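Local coordinates for plasmodesmata-located protein 8 (PDB 6GRF) that probably modulates cell-to-cell trafficking through plasmodesmata as a membrane protein with a tandem DUF26 ectodomain, at residues T180-N192 with E201-G213. Residues are numbered along the deposited sequence; the frame is centred on the assembly and turned at random.
Sequences TACLAESVGKLKN and EVYLAQCYARYWG
L190 meets the ring of Y211 obliquely, its CD2 lying 4.1 Å from CE2, while the phenol hydroxyl is hydrogen-bonded to A197 O and to R142. A tyrosine suits this border: its ring carbons join the apolar core and its OH ends among polar partners. On the other side of the sheet, the ring of Y208 carries CE1 of Y203 over one face, offset toward the rim; the Y203 ring has the carboxylate carbon of E201 in plane at its edge, and its OH hydrogen-bonds to E201 OE1 from above the carboxylate plane. Facing the helix with Y211 are V202, L204, C207 and A209. L190 reaches in between the two strands: its side chain and that of V202 slide past each other in opposite directions, CD2 3.7 Å from V202 CG2, and CD1 rests 3.9 Å from CB of A209. This is the Gnk2-homologous (DUF26) fold, in which helix 176-193 crosses a five-stranded antiparallel sheet; here segment 180-192 lies over the hairpin of strands 199-204 and 207-213, at 40° to 207-213. The small S186 and A209, CB to CB 4.0 Å, are consistent with the close approach of these two axes, 7.8 Å. S186 OG, buried against L204, finds no polar partner in the model. One turn earlier C182 and C207 form a disulfide (chi3 -93°), the C182 sulfur turned toward the sheet, anti to its backbone N (chi1 -169°). L183 flanks this bridge, CD2 3.9 Å from C207 CB, whereas E185 lends its aliphatic part, crossing L204 at about a right angle.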
# COMPACT_ATOMS: atom_id res chain seq x y z
N THR A 180 9.83 -8.71 -6.13
CA THR A 180 9.42 -9.66 -7.19
C THR A 180 8.45 -10.71 -6.62
O THR A 180 7.41 -10.97 -7.21
CB THR A 180 10.64 -10.33 -7.85
OG1 THR A 180 11.44 -9.29 -8.41
CG2 THR A 180 10.30 -11.33 -8.94
N ALA A 181 8.80 -11.30 -5.47
CA ALA A 181 7.99 -12.34 -4.80
C ALA A 181 6.65 -11.76 -4.34
O ALA A 181 5.62 -12.43 -4.45
CB ALA A 181 8.77 -12.92 -3.65
N CYS A 182 6.65 -10.53 -3.83
CA CYS A 182 5.44 -9.89 -3.36
C CYS A 182 4.48 -9.69 -4.54
O CYS A 182 3.30 -10.01 -4.44
CB CYS A 182 5.76 -8.58 -2.65
SG CYS A 182 4.36 -7.85 -1.76
N LEU A 183 4.99 -9.15 -5.65
CA LEU A 183 4.15 -8.87 -6.82
C LEU A 183 3.70 -10.18 -7.47
O LEU A 183 2.57 -10.26 -7.92
CB LEU A 183 4.92 -7.99 -7.82
CG LEU A 183 5.08 -6.54 -7.37
CD1 LEU A 183 5.92 -5.75 -8.35
CD2 LEU A 183 3.73 -5.89 -7.16
N ALA A 184 4.56 -11.20 -7.46
CA ALA A 184 4.19 -12.54 -7.95
C ALA A 184 2.95 -13.03 -7.19
O ALA A 184 2.01 -13.52 -7.80
CB ALA A 184 5.33 -13.51 -7.81
N GLU A 185 2.93 -12.86 -5.87
CA GLU A 185 1.79 -13.25 -5.07
C GLU A 185 0.56 -12.38 -5.41
O GLU A 185 -0.54 -12.88 -5.41
CB GLU A 185 2.14 -13.19 -3.58
CG GLU A 185 1.00 -13.60 -2.65
CD GLU A 185 0.67 -15.09 -2.66
OE1 GLU A 185 1.41 -15.85 -3.33
OE2 GLU A 185 -0.31 -15.48 -1.99
N SER A 186 0.75 -11.08 -5.62
CA SER A 186 -0.35 -10.16 -5.98
C SER A 186 -1.09 -10.65 -7.23
O SER A 186 -2.31 -10.68 -7.28
CB SER A 186 0.15 -8.78 -6.26
OG SER A 186 0.05 -7.99 -5.10
N VAL A 187 -0.30 -10.97 -8.25
CA VAL A 187 -0.80 -11.32 -9.56
C VAL A 187 -1.54 -12.66 -9.45
O VAL A 187 -2.64 -12.81 -10.01
CB VAL A 187 0.35 -11.34 -10.58
CG1 VAL A 187 0.06 -12.20 -11.80
CG2 VAL A 187 0.72 -9.91 -10.96
N GLY A 188 -0.93 -13.61 -8.74
CA GLY A 188 -1.58 -14.87 -8.43
C GLY A 188 -2.96 -14.64 -7.85
O GLY A 188 -3.92 -15.29 -8.21
N LYS A 189 -3.04 -13.66 -6.93
CA LYS A 189 -4.27 -13.37 -6.23
C LYS A 189 -5.29 -12.72 -7.17
O LYS A 189 -6.47 -13.00 -7.06
CB LYS A 189 -4.00 -12.42 -5.05
CG LYS A 189 -3.28 -13.05 -3.88
CD LYS A 189 -4.09 -14.10 -3.17
CE LYS A 189 -3.57 -14.38 -1.78
NZ LYS A 189 -4.29 -15.53 -1.19
N LEU A 190 -4.82 -11.81 -8.03
CA LEU A 190 -5.68 -11.15 -9.00
C LEU A 190 -6.33 -12.24 -9.86
O LEU A 190 -7.54 -12.24 -10.04
CB LEU A 190 -4.90 -10.13 -9.84
CG LEU A 190 -4.68 -8.76 -9.20
CD1 LEU A 190 -3.60 -7.96 -9.92
CD2 LEU A 190 -5.97 -7.96 -9.14
N LYS A 191 -5.53 -13.21 -10.29
CA LYS A 191 -6.01 -14.27 -11.16
C LYS A 191 -7.00 -15.17 -10.41
O LYS A 191 -8.01 -15.55 -10.96
CB LYS A 191 -4.85 -15.10 -11.71
CG LYS A 191 -3.98 -14.41 -12.76
CD LYS A 191 -2.65 -15.09 -12.93
CE LYS A 191 -1.63 -14.28 -13.70
NZ LYS A 191 -1.83 -14.39 -15.17
N ASN A 192 -6.72 -15.48 -9.14
CA ASN A 192 -7.41 -16.58 -8.48
C ASN A 192 -8.67 -16.07 -7.76
O ASN A 192 -9.65 -16.80 -7.66
CB ASN A 192 -6.42 -17.44 -7.67
CG ASN A 192 -5.56 -18.31 -8.58
OD1 ASN A 192 -6.03 -19.31 -9.14
ND2 ASN A 192 -4.31 -17.91 -8.80
N GLU A 201 -8.16 -5.07 -8.19
CA GLU A 201 -7.01 -4.59 -7.42
C GLU A 201 -6.76 -5.54 -6.25
O GLU A 201 -7.69 -6.02 -5.63
CB GLU A 201 -7.22 -3.13 -6.99
CG GLU A 201 -8.58 -2.80 -6.38
CD GLU A 201 -8.77 -1.33 -5.99
OE1 GLU A 201 -7.95 -0.48 -6.44
OE2 GLU A 201 -9.74 -1.01 -5.24
N VAL A 202 -5.49 -5.84 -6.00
CA VAL A 202 -5.06 -6.59 -4.83
C VAL A 202 -3.96 -5.83 -4.10
O VAL A 202 -2.94 -5.42 -4.70
CB VAL A 202 -4.60 -8.00 -5.23
CG1 VAL A 202 -3.73 -8.64 -4.15
CG2 VAL A 202 -5.78 -8.88 -5.56
N TYR A 203 -4.16 -5.66 -2.79
CA TYR A 203 -3.21 -4.98 -1.92
C TYR A 203 -2.71 -5.98 -0.87
O TYR A 203 -3.50 -6.51 -0.11
CB TYR A 203 -3.87 -3.78 -1.24
CG TYR A 203 -4.30 -2.69 -2.19
CD1 TYR A 203 -3.49 -1.60 -2.43
CD2 TYR A 203 -5.52 -2.75 -2.83
CE1 TYR A 203 -3.87 -0.60 -3.30
CE2 TYR A 203 -5.92 -1.76 -3.71
CZ TYR A 203 -5.08 -0.69 -3.95
OH TYR A 203 -5.47 0.30 -4.80
N LEU A 204 -1.41 -6.24 -0.90
CA LEU A 204 -0.76 -7.04 0.12
C LEU A 204 -0.05 -6.09 1.08
O LEU A 204 -0.06 -4.89 0.89
CB LEU A 204 0.22 -8.00 -0.55
CG LEU A 204 -0.36 -8.85 -1.68
CD1 LEU A 204 0.64 -9.89 -2.13
CD2 LEU A 204 -1.66 -9.52 -1.24
N ALA A 205 0.56 -6.66 2.12
CA ALA A 205 1.22 -5.88 3.17
C ALA A 205 2.29 -4.94 2.59
O ALA A 205 2.40 -3.81 3.05
CB ALA A 205 1.80 -6.81 4.21
N GLN A 206 3.05 -5.39 1.58
CA GLN A 206 4.25 -4.65 1.13
C GLN A 206 4.22 -4.29 -0.37
O GLN A 206 5.21 -3.76 -0.91
CB GLN A 206 5.49 -5.48 1.47
CG GLN A 206 5.71 -5.67 2.97
CD GLN A 206 6.58 -4.58 3.56
OE1 GLN A 206 6.38 -3.40 3.29
NE2 GLN A 206 7.57 -4.98 4.34
N CYS A 207 3.10 -4.55 -1.06
CA CYS A 207 2.97 -4.23 -2.49
C CYS A 207 1.50 -4.25 -2.89
O CYS A 207 0.65 -4.69 -2.11
CB CYS A 207 3.76 -5.21 -3.36
SG CYS A 207 3.18 -6.93 -3.27
N TYR A 208 1.22 -3.74 -4.09
CA TYR A 208 -0.09 -3.92 -4.69
C TYR A 208 0.00 -3.89 -6.22
O TYR A 208 1.00 -3.49 -6.81
CB TYR A 208 -1.09 -2.87 -4.19
CG TYR A 208 -0.88 -1.46 -4.66
CD1 TYR A 208 -0.13 -0.55 -3.93
CD2 TYR A 208 -1.48 -0.99 -5.82
CE1 TYR A 208 0.02 0.77 -4.33
CE2 TYR A 208 -1.33 0.32 -6.25
CZ TYR A 208 -0.58 1.20 -5.50
OH TYR A 208 -0.44 2.50 -5.92
N ALA A 209 -1.09 -4.33 -6.85
CA ALA A 209 -1.20 -4.44 -8.28
C ALA A 209 -2.68 -4.32 -8.65
O ALA A 209 -3.54 -4.84 -7.94
CB ALA A 209 -0.62 -5.74 -8.74
N ARG A 210 -2.94 -3.60 -9.75
CA ARG A 210 -4.26 -3.30 -10.28
C ARG A 210 -4.22 -3.51 -11.79
O ARG A 210 -3.22 -3.27 -12.41
CB ARG A 210 -4.68 -1.82 -10.12
CG ARG A 210 -4.60 -1.25 -8.72
CD ARG A 210 -5.47 -0.01 -8.51
NE ARG A 210 -4.84 1.21 -8.98
CZ ARG A 210 -4.95 1.67 -10.23
NH1 ARG A 210 -5.72 1.03 -11.09
NH2 ARG A 210 -4.28 2.76 -10.60
N TYR A 211 -5.34 -3.93 -12.37
CA TYR A 211 -5.52 -3.85 -13.83
C TYR A 211 -6.96 -3.41 -14.11
O TYR A 211 -7.84 -3.59 -13.27
CB TYR A 211 -5.19 -5.18 -14.52
CG TYR A 211 -6.27 -6.21 -14.34
CD1 TYR A 211 -7.39 -6.23 -15.15
CD2 TYR A 211 -6.22 -7.11 -13.29
CE1 TYR A 211 -8.41 -7.13 -14.95
CE2 TYR A 211 -7.23 -8.04 -13.09
CZ TYR A 211 -8.33 -8.05 -13.92
OH TYR A 211 -9.32 -8.95 -13.72
N TRP A 212 -7.16 -2.83 -15.30
CA TRP A 212 -8.46 -2.37 -15.75
C TRP A 212 -8.50 -2.35 -17.29
O TRP A 212 -7.47 -2.27 -17.96
CB TRP A 212 -8.77 -1.01 -15.11
CG TRP A 212 -7.84 0.08 -15.54
CD1 TRP A 212 -8.06 0.96 -16.55
CD2 TRP A 212 -6.54 0.39 -15.01
NE1 TRP A 212 -6.99 1.81 -16.69
CE2 TRP A 212 -6.05 1.49 -15.75
CE3 TRP A 212 -5.74 -0.13 -13.99
CZ2 TRP A 212 -4.80 2.06 -15.51
CZ3 TRP A 212 -4.51 0.43 -13.75
CH2 TRP A 212 -4.04 1.51 -14.50
N GLY A 213 -9.71 -2.48 -17.85
CA GLY A 213 -9.97 -2.26 -19.28
C GLY A 213 -10.15 -0.78 -19.57
O GLY A 213 -10.69 -0.04 -18.74